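Side-chain contacts in NADH dehydrogenase, putative (Plasmodium falciparum, PDB 5JWC), which probably oxidises NADH through its bound FAD and hands the electrons to ubiquinone, and here binds the quinolone inhibitor RYL-552: residues Val201-Thr204 against Ala205-Asp209; Ile217-Lys220 against Asp221-Asn224; Phe248-Glu251 against Asn252-Leu256; His504-Ile507 against Asp508-Thr512. All coordinates share one frame; numbering follows the deposited sequence.

The four contacts follow one another along the chain in numerical order. Contacts 1 and 2 share helix 198-218, the first in its N-terminal half and the second where it runs out, with centres about 18 Å apart. Contact 3 belongs to helix 243-255, which packs against helix 198-218: the centre of contact 3 is about 12 Å from that of contact 1, and Phe253 touches Val201 and Thr204. Contact 4 sits on helix 499-515 in the C-terminal domain, its centre about 19 Å from contact 1 and without touching it. Inhibitor meets contact 1 and detergent meets contact 4, while contacts 2 and 4 both reach the second subunit, so the set runs from a Rossmann-like core to the dimer interface.

Contact 1 of 4, residues Val201-Thr204 against Ala205-Asp209; sequences VEVT and AEFAD. With 4W0 (5-fluoro-3-methyl-2-{4-[4-(trifluoromethoxy)benzyl]phenyl}quinolin-4(1H)-one), chain M.
Ala208 N donates to Thr204 O at 2.9 Å, the shortest of four successive i to i+4 backbone bonds in this part of helix 198-218. The straightest of the four joins Phe207 N to Val203 O, with 173° at the hydrogen, and it is on this rung that two apolar side chains meet. Val203 CG1 stands 3.8 Å from Phe207 CD2, in the plane of the ring and at its edge, the two side chains running side by side. That methyl is the Val203 branch opposite the backbone N (chi1 169°), which leans it along the helix toward the phenyl. Glu206 bends at its second torsion (chi2 -69°), and its CG passes 3.3 Å from Glu202 O. Its OE1 comes within 3.0 Å of C2 of the bound quinolone, while OE2 is gripped by the hydroxyls of Ser74 and Thr76. One turn on, Asp209 OD2 lies 3.8 Å from C11 of the inhibitor, and Tyr463 OH and the Asn466 amide bind its carboxylate. The helix starts within a GxGxxG pattern, consistent with the second Rossmann-type unit of this oxidoreductase family. Val201, Thr204 and Ala208 pack on strand 227-232, Ala205 and Glu206 touch Tyr463 of strand 460-465, and Val203 and Phe207 press on helix 69-74.

Contact 2 of 4, residues Ile217-Lys220 against Asp221-Asn224; sequences INYK and DIFN
A turn in which helix 198-218 gives way to the short helix 220-223 sets Tyr219 against Ile222. Tyr219 is the residue that breaks the helix (phi -133°), yet its carbonyl still takes an i to i+3 bond, Ile222 N to Tyr219 O at 3.1 Å. The donor stands well above the carbonyl plane, 44° out of it, as suits so tight a turn. The side chains of the same pair lie side by side: Ile222 CG1 is 3.7 Å from Tyr219 CB, and Ile222 CD1 comes to 4.1 Å from Tyr219 CD1. With chi1 at 61°, Ile222 holds CG1 between its own backbone N and carbonyl carbon, which brings that carbon to 3.4 Å from Tyr219 O. Both side chains also rest on Leu172 and Thr176, and Tyr219 OH is hydrogen-bonded to Glu173. Phe223 folds back onto Ile211, Asn212 and Lys216 of helix 198-218, while Arg87 of the second subunit packs on Tyr219. Lys220 O receives a weak bond from Phe223 N at 3.4 Å and a stronger one from a water, whose oxygen is 2.7 Å away. The same water accepts from Asn224 N at 2.9 Å. It thereby bridges the carbonyl and amide that an ordinary alpha-helical turn would join directly, so the short helix is completed by solvent on this side.

Contact 3 of 4, residues Phe248-Glu251 against Asn252-Leu256; sequences FTKE and NFHNL
His254 lays its imidazole alongside the aliphatic chain of Lys250, with NE2 3.5 Å from Lys250 CG. The pair sits on helix 243-255, the crossover helix of a beta-alpha-beta unit between the parallel strands 227-232 and 259-262. Lys250 O has two roles here: it accepts from His254 N at 2.9 Å, and it lies over one face of the imidazole, toward the rim, at 3.3 Å from the ring's CG. Beyond the overlap the lysine chain bends (chi3 -52°) and takes NZ away to Asn235 O and Thr262 OG1. The ammonium ends 5.9 Å from His254 NE2, close enough that it might somewhat disfavour a proton on the imidazole.

On the buried side Thr249 CG2 stands over a face of the Phe253 ring, 4.4 Å from CE1, while Thr249 OG1 bonds back to Ile245 O. Phe253 continues inward onto Val201 and Thr204 of helix 198-218 and onto Val260 of strand 259-262, so it fills the seam between two helices and the sheet. Asn252 ND2 donates to the carbonyls of Ile464 and Gly465, tying this helix to the end of strand 460-465. On the outer surface Glu251 and Asn255 run side by side, their carboxylate and amide planes 30° apart. Asn255 N donates to Glu251 O at 3.0 Å, and Asn255 ND2 comes to 4.1 Å from Glu251 CG.

Contact 4 of 4, residues His504-Ile507 against Asp508-Thr512; sequences HFFI and DFIKT. With TRT (fragment of triton X-100), chain T.
Phe509 points the edge of its ring at the face of Phe505 in a T-shaped stack, the two planes 87° apart and the centroids 5.2 Å apart. Phe509 CE2 does the touching, 3.6 Å from Phe505 CZ and nearer the rim of that ring than its middle. The first torsions differ: Phe505 carries CG opposite its backbone N (chi1 -170°) and tilts forward along the helix, whereas Phe509 keeps CG beside its own N and meets it. Phe509 CD2 also lies 3.2 Å from Phe505 O, while the backbone bond from Phe509 N to that carbonyl is weak. Lys489 makes a cation-pi contact with Phe509, and Phe505 rests on Tyr492 and Ile493 of helix 484-495.

The next pair is a CH-pi contact, with Ile510 CG1 over a face of the Phe506 ring, 4.3 Å from its centroid. The opposite face takes C4 of the detergent, 3.5 Å from Phe506 CE2 and offset toward the rim. All this lies on helix 499-515 of the NDH2 C-terminal domain; the detergent on Phe506 is consistent with this side of the helix facing the membrane.

Another side of the helix meets the second subunit, where His504 NE2 is hydrogen-bonded to Lys511 NZ of the second subunit, and Lys511 NZ to His504 NE2 of the second subunit. Asp508 OD2 accepts from Ser78 N. Its backbone O takes Thr512 N at 2.9 Å and Thr512 OG1 at 3.1 Å, the two donors arriving from opposite faces of the carbonyl plane.

Contact 1 of 4, residues Val201-Thr204 against Ala205-Asp209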
# COMPACT_ATOMS: atom_id res chain seq x y z
N VAL A 201 -14.80 8.42 -17.17
CA VAL A 201 -16.13 8.07 -16.73
C VAL A 201 -16.08 7.13 -15.52
O VAL A 201 -16.78 7.35 -14.54
CB VAL A 201 -16.94 7.41 -17.88
CG1 VAL A 201 -18.15 6.69 -17.33
CG2 VAL A 201 -17.35 8.47 -18.90
N GLU A 202 -15.22 6.11 -15.57
CA GLU A 202 -15.15 5.15 -14.47
C GLU A 202 -14.57 5.75 -13.18
O GLU A 202 -15.03 5.44 -12.09
CB GLU A 202 -14.38 3.91 -14.89
CG GLU A 202 -15.20 3.10 -15.94
CD GLU A 202 -14.58 1.76 -16.29
OE1 GLU A 202 -13.42 1.74 -16.76
OE2 GLU A 202 -15.26 0.71 -16.07
N VAL A 203 -13.56 6.61 -13.32
CA VAL A 203 -13.00 7.30 -12.15
C VAL A 203 -14.06 8.17 -11.49
O VAL A 203 -14.20 8.17 -10.28
CB VAL A 203 -11.78 8.16 -12.53
CG1 VAL A 203 -11.37 9.09 -11.35
CG2 VAL A 203 -10.63 7.26 -12.97
N THR A 204 -14.83 8.90 -12.31
CA THR A 204 -15.89 9.75 -11.80
C THR A 204 -16.95 8.92 -11.06
O THR A 204 -17.38 9.27 -9.96
CB THR A 204 -16.55 10.57 -12.96
OG1 THR A 204 -15.55 11.38 -13.61
CG2 THR A 204 -17.65 11.49 -12.44
N ALA A 205 -17.37 7.81 -11.66
CA ALA A 205 -18.40 6.94 -11.09
C ALA A 205 -17.95 6.36 -9.74
O ALA A 205 -18.73 6.27 -8.79
CB ALA A 205 -18.75 5.80 -12.08
N GLU A 206 -16.70 5.94 -9.67
CA GLU A 206 -16.15 5.32 -8.47
C GLU A 206 -16.08 6.31 -7.31
O GLU A 206 -16.44 5.97 -6.19
CB GLU A 206 -14.76 4.76 -8.76
CG GLU A 206 -14.80 3.42 -9.51
CD GLU A 206 -15.36 2.30 -8.64
OE1 GLU A 206 -15.83 1.29 -9.19
OE2 GLU A 206 -15.30 2.44 -7.39
N PHE A 207 -15.61 7.52 -7.59
CA PHE A 207 -15.65 8.59 -6.60
C PHE A 207 -17.07 8.95 -6.19
O PHE A 207 -17.30 9.19 -5.00
CB PHE A 207 -14.91 9.82 -7.10
CG PHE A 207 -13.45 9.79 -6.77
CD1 PHE A 207 -13.04 9.73 -5.45
CD2 PHE A 207 -12.49 9.74 -7.77
CE1 PHE A 207 -11.68 9.68 -5.12
CE2 PHE A 207 -11.15 9.68 -7.47
CZ PHE A 207 -10.74 9.66 -6.13
N ALA A 208 -18.01 8.97 -7.14
CA ALA A 208 -19.39 9.30 -6.79
C ALA A 208 -19.94 8.27 -5.81
O ALA A 208 -20.61 8.64 -4.84
CB ALA A 208 -20.28 9.38 -8.05
N ASP A 209 -19.66 6.99 -6.05
CA ASP A 209 -20.10 5.93 -5.14
C ASP A 209 -19.44 6.07 -3.76
O ASP A 209 -20.12 6.01 -2.73
CB ASP A 209 -19.78 4.55 -5.69
CG ASP A 209 -20.62 4.17 -6.91
OD1 ASP A 209 -21.60 4.87 -7.26
OD2 ASP A 209 -20.28 3.13 -7.52
C1 4W0 M . -17.18 -1.78 -10.14
C2 4W0 M . -17.73 -0.98 -9.13
C3 4W0 M . -18.84 -1.43 -8.40
C4 4W0 M . -19.44 -2.67 -8.69
C5 4W0 M . -18.89 -3.47 -9.70
C6 4W0 M . -17.77 -3.03 -10.43
O1 4W0 M . -26.67 6.43 -3.19
C7 4W0 M . -20.63 -3.14 -7.90
C8 4W0 M . -21.19 -2.30 -6.86
C9 4W0 M . -20.56 -0.99 -6.57
C10 4W0 M . -21.06 -0.00 -5.54
C11 4W0 M . -22.33 0.57 -5.67
C12 4W0 M . -22.79 1.51 -4.76
C13 4W0 M . -21.93 1.89 -3.75
C14 4W0 M . -20.68 1.36 -3.63
C15 4W0 M . -20.22 0.43 -4.53
O2 4W0 M . -21.14 -4.22 -8.14
N 4W0 M . -19.42 -0.57 -7.34
C16 4W0 M . -22.27 2.89 -2.68
C17 4W0 M . -23.43 3.83 -2.87
C18 4W0 M . -23.52 4.64 -3.99
C19 4W0 M . -24.61 5.51 -4.10
C20 4W0 M . -25.57 5.56 -3.08
C21 4W0 M . -25.46 4.76 -1.95
C22 4W0 M . -24.38 3.89 -1.85
C23 4W0 M . -22.40 -2.79 -6.09
F1 4W0 M . -19.44 -4.65 -9.97
C24 4W0 M . -27.78 5.92 -3.89
F2 4W0 M . -27.42 5.73 -5.16
F3 4W0 M . -28.79 6.81 -3.84
F4 4W0 M . -28.16 4.76 -3.33

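Contact 2 of 4, residues Ile217-Lys220 against Asp221-Asn224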
# COMPACT_ATOMS: atom_id res chain seq x y z
N ILE A 217 -21.04 8.71 5.27
CA ILE A 217 -21.12 8.15 6.61
C ILE A 217 -20.04 8.69 7.54
O ILE A 217 -20.33 9.11 8.66
CB ILE A 217 -21.05 6.61 6.54
CG1 ILE A 217 -22.34 6.08 5.91
CG2 ILE A 217 -20.85 6.00 7.92
CD1 ILE A 217 -22.27 4.61 5.55
N ASN A 218 -18.79 8.72 7.07
CA ASN A 218 -17.69 9.13 7.94
C ASN A 218 -17.40 10.63 8.01
O ASN A 218 -16.70 11.08 8.91
CB ASN A 218 -16.42 8.38 7.53
CG ASN A 218 -16.48 6.92 7.90
OD1 ASN A 218 -16.09 6.55 9.00
ND2 ASN A 218 -16.98 6.09 6.99
N TYR A 219 -17.90 11.40 7.06
CA TYR A 219 -17.63 12.83 7.04
C TYR A 219 -18.92 13.60 6.80
O TYR A 219 -18.98 14.48 5.94
CB TYR A 219 -16.60 13.19 5.95
CG TYR A 219 -15.23 12.58 6.14
CD1 TYR A 219 -14.20 13.30 6.74
CD2 TYR A 219 -14.96 11.28 5.71
CE1 TYR A 219 -12.95 12.76 6.92
CE2 TYR A 219 -13.69 10.71 5.89
CZ TYR A 219 -12.70 11.46 6.50
OH TYR A 219 -11.45 10.93 6.69
N LYS A 220 -19.96 13.26 7.57
CA LYS A 220 -21.28 13.81 7.29
C LYS A 220 -21.32 15.34 7.26
O LYS A 220 -22.04 15.92 6.45
CB LYS A 220 -22.30 13.29 8.30
CG LYS A 220 -23.72 13.65 7.94
CD LYS A 220 -24.73 13.19 8.97
CE LYS A 220 -26.11 13.72 8.62
NZ LYS A 220 -27.16 13.19 9.55
N ASP A 221 -20.52 15.99 8.10
CA ASP A 221 -20.55 17.45 8.20
C ASP A 221 -20.02 18.20 6.98
O ASP A 221 -20.29 19.39 6.83
CB ASP A 221 -19.77 17.91 9.44
CG ASP A 221 -20.53 17.65 10.74
OD1 ASP A 221 -19.87 17.49 11.80
OD2 ASP A 221 -21.78 17.60 10.70
N ILE A 222 -19.26 17.52 6.12
CA ILE A 222 -18.74 18.18 4.93
C ILE A 222 -19.27 17.56 3.65
O ILE A 222 -18.93 18.01 2.56
CB ILE A 222 -17.18 18.18 4.87
CG1 ILE A 222 -16.64 16.75 4.85
CG2 ILE A 222 -16.58 18.99 6.03
CD1 ILE A 222 -15.12 16.70 4.66
N PHE A 223 -20.10 16.53 3.78
CA PHE A 223 -20.62 15.81 2.63
C PHE A 223 -21.24 16.75 1.61
O PHE A 223 -20.99 16.64 0.41
CB PHE A 223 -21.66 14.77 3.04
CG PHE A 223 -22.41 14.17 1.87
CD1 PHE A 223 -21.82 13.22 1.06
CD2 PHE A 223 -23.71 14.59 1.57
CE1 PHE A 223 -22.50 12.68 -0.03
CE2 PHE A 223 -24.40 14.06 0.48
CZ PHE A 223 -23.79 13.10 -0.32
N ASN A 224 -22.02 17.70 2.12
CA ASN A 224 -22.79 18.62 1.29
C ASN A 224 -21.93 19.59 0.50
O ASN A 224 -22.42 20.19 -0.46
CB ASN A 224 -23.76 19.43 2.16
CG ASN A 224 -24.94 18.61 2.64
OD1 ASN A 224 -25.50 17.78 1.89
ND2 ASN A 224 -25.34 18.82 3.89
O HOH W 1 -22.71 17.97 4.90

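Contact 3 of 4, residues Phe248-Glu251 against Asn252-Leu256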
# COMPACT_ATOMS: atom_id res chain seq x y z
N PHE A 248 -27.60 7.19 -21.64
CA PHE A 248 -27.86 6.56 -20.34
C PHE A 248 -26.79 6.93 -19.31
O PHE A 248 -27.10 7.16 -18.13
CB PHE A 248 -27.95 5.04 -20.49
CG PHE A 248 -28.12 4.32 -19.19
CD1 PHE A 248 -29.17 4.62 -18.34
CD2 PHE A 248 -27.22 3.33 -18.81
CE1 PHE A 248 -29.32 3.94 -17.14
CE2 PHE A 248 -27.36 2.66 -17.63
CZ PHE A 248 -28.41 2.96 -16.78
N THR A 249 -25.54 7.02 -19.76
CA THR A 249 -24.44 7.41 -18.88
C THR A 249 -24.58 8.85 -18.37
O THR A 249 -24.44 9.10 -17.17
CB THR A 249 -23.07 7.23 -19.58
OG1 THR A 249 -22.91 5.87 -19.99
CG2 THR A 249 -21.94 7.59 -18.65
N LYS A 250 -24.88 9.78 -19.28
CA LYS A 250 -25.07 11.19 -18.91
C LYS A 250 -26.25 11.33 -17.94
O LYS A 250 -26.21 12.11 -16.99
CB LYS A 250 -25.35 12.05 -20.15
CG LYS A 250 -25.80 13.48 -19.81
CD LYS A 250 -25.69 14.43 -21.01
CE LYS A 250 -24.32 14.42 -21.66
NZ LYS A 250 -24.28 15.33 -22.84
N GLU A 251 -27.30 10.57 -18.21
CA GLU A 251 -28.47 10.56 -17.37
C GLU A 251 -28.18 9.98 -15.98
O GLU A 251 -28.66 10.50 -14.97
CB GLU A 251 -29.58 9.79 -18.07
CG GLU A 251 -30.78 9.43 -17.24
CD GLU A 251 -31.75 8.60 -18.06
OE1 GLU A 251 -32.21 7.53 -17.57
OE2 GLU A 251 -32.03 9.00 -19.22
N ASN A 252 -27.40 8.91 -15.94
CA ASN A 252 -27.04 8.33 -14.65
C ASN A 252 -26.20 9.35 -13.85
O ASN A 252 -26.41 9.53 -12.66
CB ASN A 252 -26.28 7.01 -14.84
CG ASN A 252 -26.34 6.13 -13.61
OD1 ASN A 252 -27.40 5.99 -12.99
ND2 ASN A 252 -25.20 5.53 -13.24
N PHE A 253 -25.28 10.04 -14.53
CA PHE A 253 -24.44 11.05 -13.88
C PHE A 253 -25.29 12.22 -13.36
O PHE A 253 -25.12 12.64 -12.22
CB PHE A 253 -23.33 11.55 -14.82
CG PHE A 253 -22.09 10.65 -14.86
CD1 PHE A 253 -22.15 9.33 -14.40
CD2 PHE A 253 -20.88 11.13 -15.32
CE1 PHE A 253 -21.01 8.50 -14.41
CE2 PHE A 253 -19.73 10.31 -15.34
CZ PHE A 253 -19.80 9.00 -14.88
N HIS A 254 -26.21 12.74 -14.18
CA HIS A 254 -27.19 13.75 -13.71
C HIS A 254 -27.90 13.30 -12.45
O HIS A 254 -27.93 14.02 -11.45
CB HIS A 254 -28.23 14.06 -14.79
CG HIS A 254 -27.71 14.87 -15.91
ND1 HIS A 254 -26.57 15.67 -15.80
CD2 HIS A 254 -28.12 15.03 -17.19
CE1 HIS A 254 -26.34 16.27 -16.93
NE2 HIS A 254 -27.28 15.89 -17.82
N ASN A 255 -28.47 12.10 -12.49
CA ASN A 255 -29.18 11.56 -11.34
C ASN A 255 -28.28 11.44 -10.11
O ASN A 255 -28.77 11.48 -8.99
CB ASN A 255 -29.79 10.19 -11.68
CG ASN A 255 -30.86 10.28 -12.80
OD1 ASN A 255 -31.17 11.36 -13.31
ND2 ASN A 255 -31.39 9.11 -13.19
N LEU A 256 -26.97 11.33 -10.31
CA LEU A 256 -26.04 11.29 -9.18
C LEU A 256 -25.52 12.69 -8.83
O LEU A 256 -24.69 12.84 -7.93
CB LEU A 256 -24.85 10.37 -9.47
CG LEU A 256 -25.13 8.87 -9.37
CD1 LEU A 256 -24.08 8.08 -10.14
CD2 LEU A 256 -25.21 8.44 -7.90

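Contact 4 of 4, residues His504-Ile507 against Asp508-Thr512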
# COMPACT_ATOMS: atom_id res chain seq x y z
N HIS A 504 -8.24 -12.61 -4.81
CA HIS A 504 -8.36 -11.25 -4.28
C HIS A 504 -9.58 -10.49 -4.83
O HIS A 504 -10.25 -9.75 -4.09
CB HIS A 504 -7.09 -10.46 -4.57
CG HIS A 504 -5.96 -10.81 -3.66
ND1 HIS A 504 -5.85 -10.29 -2.39
CD2 HIS A 504 -4.88 -11.61 -3.83
CE1 HIS A 504 -4.75 -10.76 -1.82
NE2 HIS A 504 -4.15 -11.56 -2.67
N PHE A 505 -9.87 -10.69 -6.11
CA PHE A 505 -11.05 -10.10 -6.74
C PHE A 505 -12.32 -10.44 -5.93
O PHE A 505 -13.13 -9.58 -5.60
CB PHE A 505 -11.16 -10.61 -8.17
CG PHE A 505 -12.19 -9.91 -9.02
CD1 PHE A 505 -11.96 -8.64 -9.53
CD2 PHE A 505 -13.35 -10.56 -9.39
CE1 PHE A 505 -12.89 -8.02 -10.36
CE2 PHE A 505 -14.29 -9.95 -10.22
CZ PHE A 505 -14.06 -8.68 -10.71
N PHE A 506 -12.47 -11.72 -5.62
CA PHE A 506 -13.63 -12.18 -4.88
C PHE A 506 -13.62 -11.63 -3.44
O PHE A 506 -14.64 -11.13 -2.95
CB PHE A 506 -13.67 -13.71 -4.90
CG PHE A 506 -14.82 -14.30 -4.12
CD1 PHE A 506 -16.07 -14.40 -4.68
CD2 PHE A 506 -14.65 -14.74 -2.82
CE1 PHE A 506 -17.13 -14.94 -3.97
CE2 PHE A 506 -15.71 -15.28 -2.10
CZ PHE A 506 -16.96 -15.37 -2.68
N ILE A 507 -12.47 -11.72 -2.78
CA ILE A 507 -12.36 -11.29 -1.38
C ILE A 507 -12.64 -9.79 -1.24
O ILE A 507 -13.34 -9.36 -0.32
CB ILE A 507 -10.95 -11.58 -0.80
CG1 ILE A 507 -10.70 -13.09 -0.68
CG2 ILE A 507 -10.75 -10.87 0.56
CD1 ILE A 507 -11.80 -13.85 0.05
N ASP A 508 -12.11 -9.00 -2.17
CA ASP A 508 -12.32 -7.56 -2.13
C ASP A 508 -13.79 -7.19 -2.21
O ASP A 508 -14.23 -6.24 -1.55
CB ASP A 508 -11.55 -6.87 -3.26
CG ASP A 508 -10.09 -6.61 -2.90
OD1 ASP A 508 -9.69 -6.94 -1.75
OD2 ASP A 508 -9.36 -6.06 -3.75
N PHE A 509 -14.57 -7.91 -3.00
CA PHE A 509 -16.00 -7.59 -3.07
C PHE A 509 -16.71 -8.00 -1.79
O PHE A 509 -17.57 -7.26 -1.30
CB PHE A 509 -16.64 -8.21 -4.31
CG PHE A 509 -16.41 -7.39 -5.56
CD1 PHE A 509 -16.89 -6.09 -5.63
CD2 PHE A 509 -15.70 -7.90 -6.64
CE1 PHE A 509 -16.68 -5.31 -6.75
CE2 PHE A 509 -15.50 -7.14 -7.76
CZ PHE A 509 -15.99 -5.83 -7.81
N ILE A 510 -16.36 -9.15 -1.22
CA ILE A 510 -16.84 -9.50 0.11
C ILE A 510 -16.45 -8.43 1.14
O ILE A 510 -17.29 -7.97 1.92
CB ILE A 510 -16.30 -10.85 0.60
CG1 ILE A 510 -16.72 -11.97 -0.35
CG2 ILE A 510 -16.81 -11.14 2.03
CD1 ILE A 510 -18.21 -12.13 -0.46
N LYS A 511 -15.18 -8.03 1.12
CA LYS A 511 -14.66 -7.06 2.07
C LYS A 511 -15.43 -5.75 2.00
O LYS A 511 -15.82 -5.18 3.02
CB LYS A 511 -13.17 -6.82 1.83
CG LYS A 511 -12.49 -5.88 2.84
CD LYS A 511 -12.55 -4.39 2.42
CE LYS A 511 -12.04 -3.47 3.55
NZ LYS A 511 -10.57 -3.66 3.80
N THR A 512 -15.60 -5.26 0.79
CA THR A 512 -16.26 -3.99 0.54
C THR A 512 -17.73 -4.05 0.94
O THR A 512 -18.25 -3.11 1.53
CB THR A 512 -16.10 -3.60 -0.93
OG1 THR A 512 -14.74 -3.20 -1.14
CG2 THR A 512 -16.97 -2.44 -1.29
O21 TRT T . -2.68 -21.88 -7.93
C20 TRT T . -2.30 -22.41 -6.67
C19 TRT T . -3.52 -22.99 -5.94
O18 TRT T . -4.49 -21.94 -5.63
C17 TRT T . -5.46 -21.74 -6.66
C16 TRT T . -6.88 -21.54 -6.04
O15 TRT T . -7.76 -21.32 -7.17
C12 TRT T . -8.96 -20.57 -6.91
C13 TRT T . -8.89 -19.28 -6.32
C14 TRT T . -10.06 -18.56 -6.09
C11 TRT T . -10.19 -21.12 -7.27
C10 TRT T . -11.37 -20.40 -7.03
C9 TRT T . -11.29 -19.11 -6.47
C6 TRT T . -12.59 -18.37 -6.16
C8 TRT T . -12.44 -16.84 -6.22
C7 TRT T . -13.72 -18.80 -7.09
C5 TRT T . -12.78 -19.10 -4.78
C1 TRT T . -13.01 -18.49 -3.34
C2 TRT T . -12.29 -17.18 -2.96
C4 TRT T . -14.52 -18.36 -3.19
C3 TRT T . -12.48 -19.53 -2.36